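Local coordinates for protein mRNA-capping enzyme subunit alpha (Saccharomyces cerevisiae, PDB 3KYH) that catalyses the second step of mRNA capping, moving GMP from GTP to the diphosphate end of RNA through a covalent enzyme-GMP intermediate, at residues M206-S218 / L396-W410. Numbering follows the deposited sequence.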
loop_
_atom_site.group_PDB
_atom_site.type_symbol
_atom_site.label_atom_id
_atom_site.label_comp_id
_atom_site.label_asym_id
_atom_site.label_seq_id
_atom_site.Cartn_x
_atom_site.Cartn_y
_atom_site.Cartn_z
ATOM N N MET C 206 40.870 37.537 -30.639
ATOM C CA MET C 206 39.928 38.279 -31.484
ATOM C C MET C 206 40.450 38.755 -32.843
ATOM O O MET C 206 41.628 39.107 -32.963
ATOM C CB MET C 206 39.298 39.451 -30.725
ATOM C CG MET C 206 37.816 39.725 -31.099
ATOM S SD MET C 206 36.508 38.914 -30.114
ATOM C CE MET C 206 37.087 37.189 -30.028
ATOM N N ASP C 207 39.559 38.719 -33.846
ATOM C CA ASP C 207 39.765 39.237 -35.220
ATOM C C ASP C 207 38.492 39.908 -35.754
ATOM O O ASP C 207 37.396 39.483 -35.413
ATOM C CB ASP C 207 40.168 38.104 -36.173
ATOM C CG ASP C 207 41.671 38.079 -36.500
ATOM O OD1 ASP C 207 42.348 39.132 -36.404
ATOM O OD2 ASP C 207 42.161 37.005 -36.927
ATOM N N PHE C 208 38.625 40.955 -36.569
ATOM C CA PHE C 208 37.451 41.681 -37.097
ATOM C C PHE C 208 36.810 40.910 -38.247
ATOM O O PHE C 208 37.475 40.087 -38.875
ATOM C CB PHE C 208 37.789 43.082 -37.648
ATOM C CG PHE C 208 38.738 43.890 -36.808
ATOM C CD1 PHE C 208 40.106 43.908 -37.104
ATOM C CD2 PHE C 208 38.264 44.682 -35.765
ATOM C CE1 PHE C 208 40.995 44.666 -36.349
ATOM C CE2 PHE C 208 39.144 45.441 -34.987
ATOM C CZ PHE C 208 40.512 45.439 -35.288
ATOM N N SER C 209 35.545 41.236 -38.534
ATOM C CA SER C 209 34.766 40.778 -39.701
ATOM C C SER C 209 35.530 40.552 -41.003
ATOM O O SER C 209 35.525 39.444 -41.511
ATOM C CB SER C 209 33.603 41.750 -39.991
ATOM O OG SER C 209 34.046 42.942 -40.645
ATOM N N TYR C 210 36.192 41.589 -41.508
ATOM C CA TYR C 210 36.763 41.608 -42.852
ATOM C C TYR C 210 37.929 40.632 -43.081
ATOM O O TYR C 210 38.697 40.766 -44.051
ATOM C CB TYR C 210 37.119 43.051 -43.271
ATOM C CG TYR C 210 38.376 43.618 -42.641
ATOM C CD1 TYR C 210 39.634 43.156 -43.025
ATOM C CD2 TYR C 210 38.318 44.654 -41.697
ATOM C CE1 TYR C 210 40.803 43.657 -42.463
ATOM C CE2 TYR C 210 39.493 45.169 -41.122
ATOM C CZ TYR C 210 40.732 44.653 -41.520
ATOM O OH TYR C 210 41.937 45.097 -41.011
ATOM N N GLN C 211 38.028 39.635 -42.205
ATOM C CA GLN C 211 39.129 38.677 -42.194
ATOM C C GLN C 211 38.703 37.201 -42.269
ATOM O O GLN C 211 39.544 36.324 -42.137
ATOM C CB GLN C 211 40.006 38.934 -40.963
ATOM C CG GLN C 211 40.768 40.263 -41.005
ATOM C CD GLN C 211 41.236 40.735 -39.632
ATOM O OE1 GLN C 211 42.440 40.800 -39.352
ATOM N NE2 GLN C 211 40.283 41.064 -38.766
ATOM N N LEU C 212 37.423 36.920 -42.518
ATOM C CA LEU C 212 36.921 35.542 -42.647
ATOM C C LEU C 212 37.890 34.639 -43.411
ATOM O O LEU C 212 38.130 33.499 -42.998
ATOM C CB LEU C 212 35.530 35.515 -43.298
ATOM C CG LEU C 212 34.482 36.441 -42.690
ATOM C CD1 LEU C 212 33.138 36.382 -43.408
ATOM C CD2 LEU C 212 34.340 36.155 -41.197
ATOM N N VAL C 213 38.424 35.183 -44.513
ATOM C CA VAL C 213 39.509 34.591 -45.315
ATOM C C VAL C 213 40.640 34.101 -44.420
ATOM O O VAL C 213 40.907 32.891 -44.377
ATOM C CB VAL C 213 40.101 35.565 -46.385
ATOM C CG1 VAL C 213 39.517 35.303 -47.776
ATOM C CG2 VAL C 213 39.980 37.037 -45.957
ATOM N N LYS C 214 41.269 35.038 -43.703
ATOM C CA LYS C 214 42.264 34.730 -42.670
ATOM C C LYS C 214 41.708 33.759 -41.597
ATOM O O LYS C 214 42.462 32.919 -41.080
ATOM C CB LYS C 214 42.837 36.020 -42.024
ATOM C CG LYS C 214 43.473 37.106 -42.949
ATOM C CD LYS C 214 44.912 36.807 -43.420
ATOM C CE LYS C 214 44.968 35.945 -44.705
ATOM N NZ LYS C 214 46.353 35.677 -45.215
ATOM N N VAL C 215 40.398 33.830 -41.322
ATOM C CA VAL C 215 39.762 33.006 -40.285
ATOM C C VAL C 215 39.654 31.541 -40.700
ATOM O O VAL C 215 40.478 30.750 -40.267
ATOM C CB VAL C 215 38.411 33.562 -39.762
ATOM C CG1 VAL C 215 37.934 32.770 -38.555
ATOM C CG2 VAL C 215 38.556 35.005 -39.332
ATOM N N ALA C 216 38.669 31.190 -41.525
ATOM C CA ALA C 216 38.435 29.802 -41.948
ATOM C C ALA C 216 39.683 28.952 -42.272
ATOM O O ALA C 216 39.774 27.787 -41.880
ATOM C CB ALA C 216 37.432 29.769 -43.095
ATOM N N LYS C 217 40.652 29.541 -42.968
ATOM C CA LYS C 217 41.924 28.876 -43.300
ATOM C C LYS C 217 42.716 28.426 -42.043
ATOM O O LYS C 217 43.637 27.602 -42.143
ATOM C CB LYS C 217 42.767 29.783 -44.229
ATOM C CG LYS C 217 42.148 30.111 -45.622
ATOM C CD LYS C 217 42.901 31.239 -46.364
ATOM C CE LYS C 217 42.180 31.729 -47.647
ATOM N NZ LYS C 217 42.469 33.156 -48.098
ATOM N N SER C 218 42.347 28.990 -40.883
ATOM C CA SER C 218 42.766 28.552 -39.535
ATOM C C SER C 218 41.778 27.593 -38.853
ATOM O O SER C 218 42.221 26.692 -38.142
ATOM C CB SER C 218 42.959 29.749 -38.607
ATOM O OG SER C 218 41.732 30.137 -37.998
ATOM N N LEU C 396 30.296 28.599 -46.579
ATOM C CA LEU C 396 31.490 29.350 -46.193
ATOM C C LEU C 396 31.811 30.447 -47.215
ATOM O O LEU C 396 31.749 31.629 -46.846
ATOM C CB LEU C 396 32.667 28.420 -45.931
ATOM C CG LEU C 396 33.704 28.832 -44.877
ATOM C CD1 LEU C 396 33.108 29.233 -43.512
ATOM C CD2 LEU C 396 34.720 27.702 -44.721
ATOM N N GLU C 397 32.060 30.072 -48.481
ATOM C CA GLU C 397 32.151 31.023 -49.614
ATOM C C GLU C 397 30.993 32.034 -49.617
ATOM O O GLU C 397 31.245 33.242 -49.760
ATOM C CB GLU C 397 32.273 30.318 -50.983
ATOM C CG GLU C 397 33.709 29.981 -51.486
ATOM C CD GLU C 397 34.446 31.137 -52.230
ATOM O OE1 GLU C 397 33.836 32.164 -52.633
ATOM O OE2 GLU C 397 35.676 31.014 -52.429
ATOM N N ASP C 398 29.760 31.561 -49.385
ATOM C CA ASP C 398 28.562 32.432 -49.233
ATOM C C ASP C 398 28.647 33.485 -48.097
ATOM O O ASP C 398 27.657 34.175 -47.794
ATOM C CB ASP C 398 27.259 31.610 -49.128
ATOM C CG ASP C 398 26.555 31.398 -50.475
ATOM O OD1 ASP C 398 26.860 32.125 -51.456
ATOM O OD2 ASP C 398 25.659 30.506 -50.542
ATOM N N LEU C 399 29.818 33.567 -47.460
ATOM C CA LEU C 399 30.199 34.694 -46.603
ATOM C C LEU C 399 31.473 35.308 -47.159
ATOM O O LEU C 399 31.580 36.533 -47.219
ATOM C CB LEU C 399 30.487 34.275 -45.148
ATOM C CG LEU C 399 29.539 33.450 -44.282
ATOM C CD1 LEU C 399 30.106 33.267 -42.872
ATOM C CD2 LEU C 399 28.227 34.150 -44.252
ATOM N N GLU C 400 32.432 34.443 -47.510
ATOM C CA GLU C 400 33.774 34.819 -47.982
ATOM C C GLU C 400 33.690 35.873 -49.089
ATOM O O GLU C 400 34.457 36.841 -49.125
ATOM C CB GLU C 400 34.562 33.567 -48.430
ATOM C CG GLU C 400 35.007 32.671 -47.261
ATOM C CD GLU C 400 35.489 31.269 -47.647
ATOM O OE1 GLU C 400 35.781 30.478 -46.722
ATOM O OE2 GLU C 400 35.588 30.932 -48.851
ATOM N N GLU C 401 32.696 35.683 -49.950
ATOM C CA GLU C 401 32.374 36.581 -51.051
ATOM C C GLU C 401 32.192 38.032 -50.587
ATOM O O GLU C 401 32.436 38.973 -51.348
ATOM C CB GLU C 401 31.122 36.049 -51.779
ATOM C CG GLU C 401 29.859 35.879 -50.910
ATOM C CD GLU C 401 28.690 35.240 -51.652
ATOM O OE1 GLU C 401 27.553 35.752 -51.503
ATOM O OE2 GLU C 401 28.899 34.233 -52.378
ATOM N N ILE C 402 31.800 38.194 -49.327
ATOM C CA ILE C 402 31.458 39.490 -48.734
ATOM C C ILE C 402 32.614 40.151 -47.938
ATOM O O ILE C 402 32.453 41.278 -47.460
ATOM C CB ILE C 402 30.103 39.413 -47.945
ATOM C CG1 ILE C 402 28.984 38.853 -48.834
ATOM C CG2 ILE C 402 29.656 40.781 -47.483
ATOM C CD1 ILE C 402 27.847 38.135 -48.099
ATOM N N VAL C 403 33.780 39.494 -47.868
ATOM C CA VAL C 403 34.999 40.035 -47.231
ATOM C C VAL C 403 35.294 41.512 -47.565
ATOM O O VAL C 403 35.478 42.334 -46.657
ATOM C CB VAL C 403 36.272 39.148 -47.492
ATOM C CG1 VAL C 403 37.573 39.860 -47.088
ATOM C CG2 VAL C 403 36.176 37.778 -46.770
ATOM N N GLY C 404 35.315 41.852 -48.853
ATOM C CA GLY C 404 35.630 43.214 -49.280
ATOM C C GLY C 404 34.487 44.197 -49.099
ATOM O O GLY C 404 34.698 45.409 -49.238
ATOM N N ASP C 405 33.300 43.692 -48.757
ATOM C CA ASP C 405 32.051 44.488 -48.729
ATOM C C ASP C 405 31.586 44.977 -47.335
ATOM O O ASP C 405 30.529 45.627 -47.186
ATOM C CB ASP C 405 30.915 43.724 -49.421
ATOM C CG ASP C 405 31.353 43.072 -50.716
ATOM O OD1 ASP C 405 30.861 43.507 -51.786
ATOM O OD2 ASP C 405 32.191 42.136 -50.653
ATOM N N ILE C 406 32.373 44.633 -46.317
ATOM C CA ILE C 406 32.149 45.111 -44.954
ATOM C C ILE C 406 33.278 46.068 -44.636
ATOM O O ILE C 406 33.148 46.912 -43.754
ATOM C CB ILE C 406 32.181 43.986 -43.891
ATOM C CG1 ILE C 406 32.044 42.579 -44.502
ATOM C CG2 ILE C 406 31.179 44.284 -42.795
ATOM C CD1 ILE C 406 33.323 41.761 -44.422
ATOM N N LYS C 407 34.386 45.858 -45.347
ATOM C CA LYS C 407 35.609 46.646 -45.314
ATOM C C LYS C 407 35.387 47.949 -46.097
ATOM O O LYS C 407 35.754 49.014 -45.613
ATOM C CB LYS C 407 36.737 45.775 -45.902
ATOM C CG LYS C 407 38.102 46.414 -46.079
ATOM C CD LYS C 407 39.171 45.341 -46.035
ATOM C CE LYS C 407 40.572 45.902 -46.205
ATOM N NZ LYS C 407 41.046 45.768 -47.629
ATOM N N ARG C 408 34.788 47.853 -47.291
ATOM C CA ARG C 408 34.353 49.014 -48.092
ATOM C C ARG C 408 33.315 49.788 -47.305
ATOM O O ARG C 408 33.366 51.012 -47.205
ATOM C CB ARG C 408 33.754 48.570 -49.442
ATOM C CG ARG C 408 32.859 49.601 -50.188
ATOM C CD ARG C 408 32.710 49.324 -51.700
ATOM N NE ARG C 408 32.163 47.998 -52.018
ATOM C CZ ARG C 408 32.870 46.927 -52.392
ATOM N NH1 ARG C 408 34.198 46.972 -52.529
ATOM N NH2 ARG C 408 32.233 45.787 -52.634
ATOM N N CYS C 409 32.385 49.039 -46.736
ATOM C CA CYS C 409 31.305 49.588 -45.957
ATOM C C CYS C 409 31.740 50.053 -44.557
ATOM O O CYS C 409 31.002 50.800 -43.909
ATOM C CB CYS C 409 30.195 48.554 -45.910
ATOM S SG CYS C 409 28.629 49.237 -45.507
ATOM N N TRP C 410 32.941 49.640 -44.130
ATOM C CA TRP C 410 33.609 50.087 -42.892
ATOM C C TRP C 410 34.363 51.381 -43.161
ATOM O O TRP C 410 34.254 52.328 -42.375
ATOM C CB TRP C 410 34.629 49.045 -42.408
ATOM C CG TRP C 410 34.940 49.029 -40.922
ATOM C CD1 TRP C 410 35.161 50.108 -40.102
ATOM C CD2 TRP C 410 35.130 47.863 -40.102
ATOM N NE1 TRP C 410 35.433 49.684 -38.821
ATOM C CE2 TRP C 410 35.424 48.312 -38.793
ATOM C CE3 TRP C 410 35.062 46.481 -40.343
ATOM C CZ2 TRP C 410 35.652 47.429 -37.731
ATOM C CZ3 TRP C 410 35.285 45.606 -39.286
ATOM C CH2 TRP C 410 35.575 46.085 -37.995
#
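F208 CB touches W410 CH2 at 3.7 Å, and the F208 ring stands at about a right angle to the six-membered ring of the indole. Next to it S209 OG lies near the indole plane, at the CZ3 edge, and also touches I406. Y210 directs its ring edge toward the W410 face in an offset edge-to-face pair, centroids 5.9 Å apart, while K407 CD packs over one face of the tyrosine, 3.7 Å from CD1. With CG anti to the backbone N (chi1 -154°), W410 brings CE3, CZ3 and CH2 of its indole against F208, S209 and Y210, completing an aromatic cluster with F208 and Y210. Replacing W410 by an alanine is likely to leave both rings without their shared aromatic partner and open a gap beside S209. Along helix 212-219 the packing is mainly aliphatic: L212 CD1 meets L399 CB at 3.8 Å, V213 CG2 meets V403 CG1 at 3.9 Å, and A216 CB meets L396 CD2, with E400 OE1 nearby. The contact joins the catalytic domain to the C-terminal helices, the segments running roughly antiparallel. Edge strand 207-208 bonds to strand 67-73, L212 and V215 pack on strands 67-73 and 229-233, and helix 55-62 touches S209, I402 and I406.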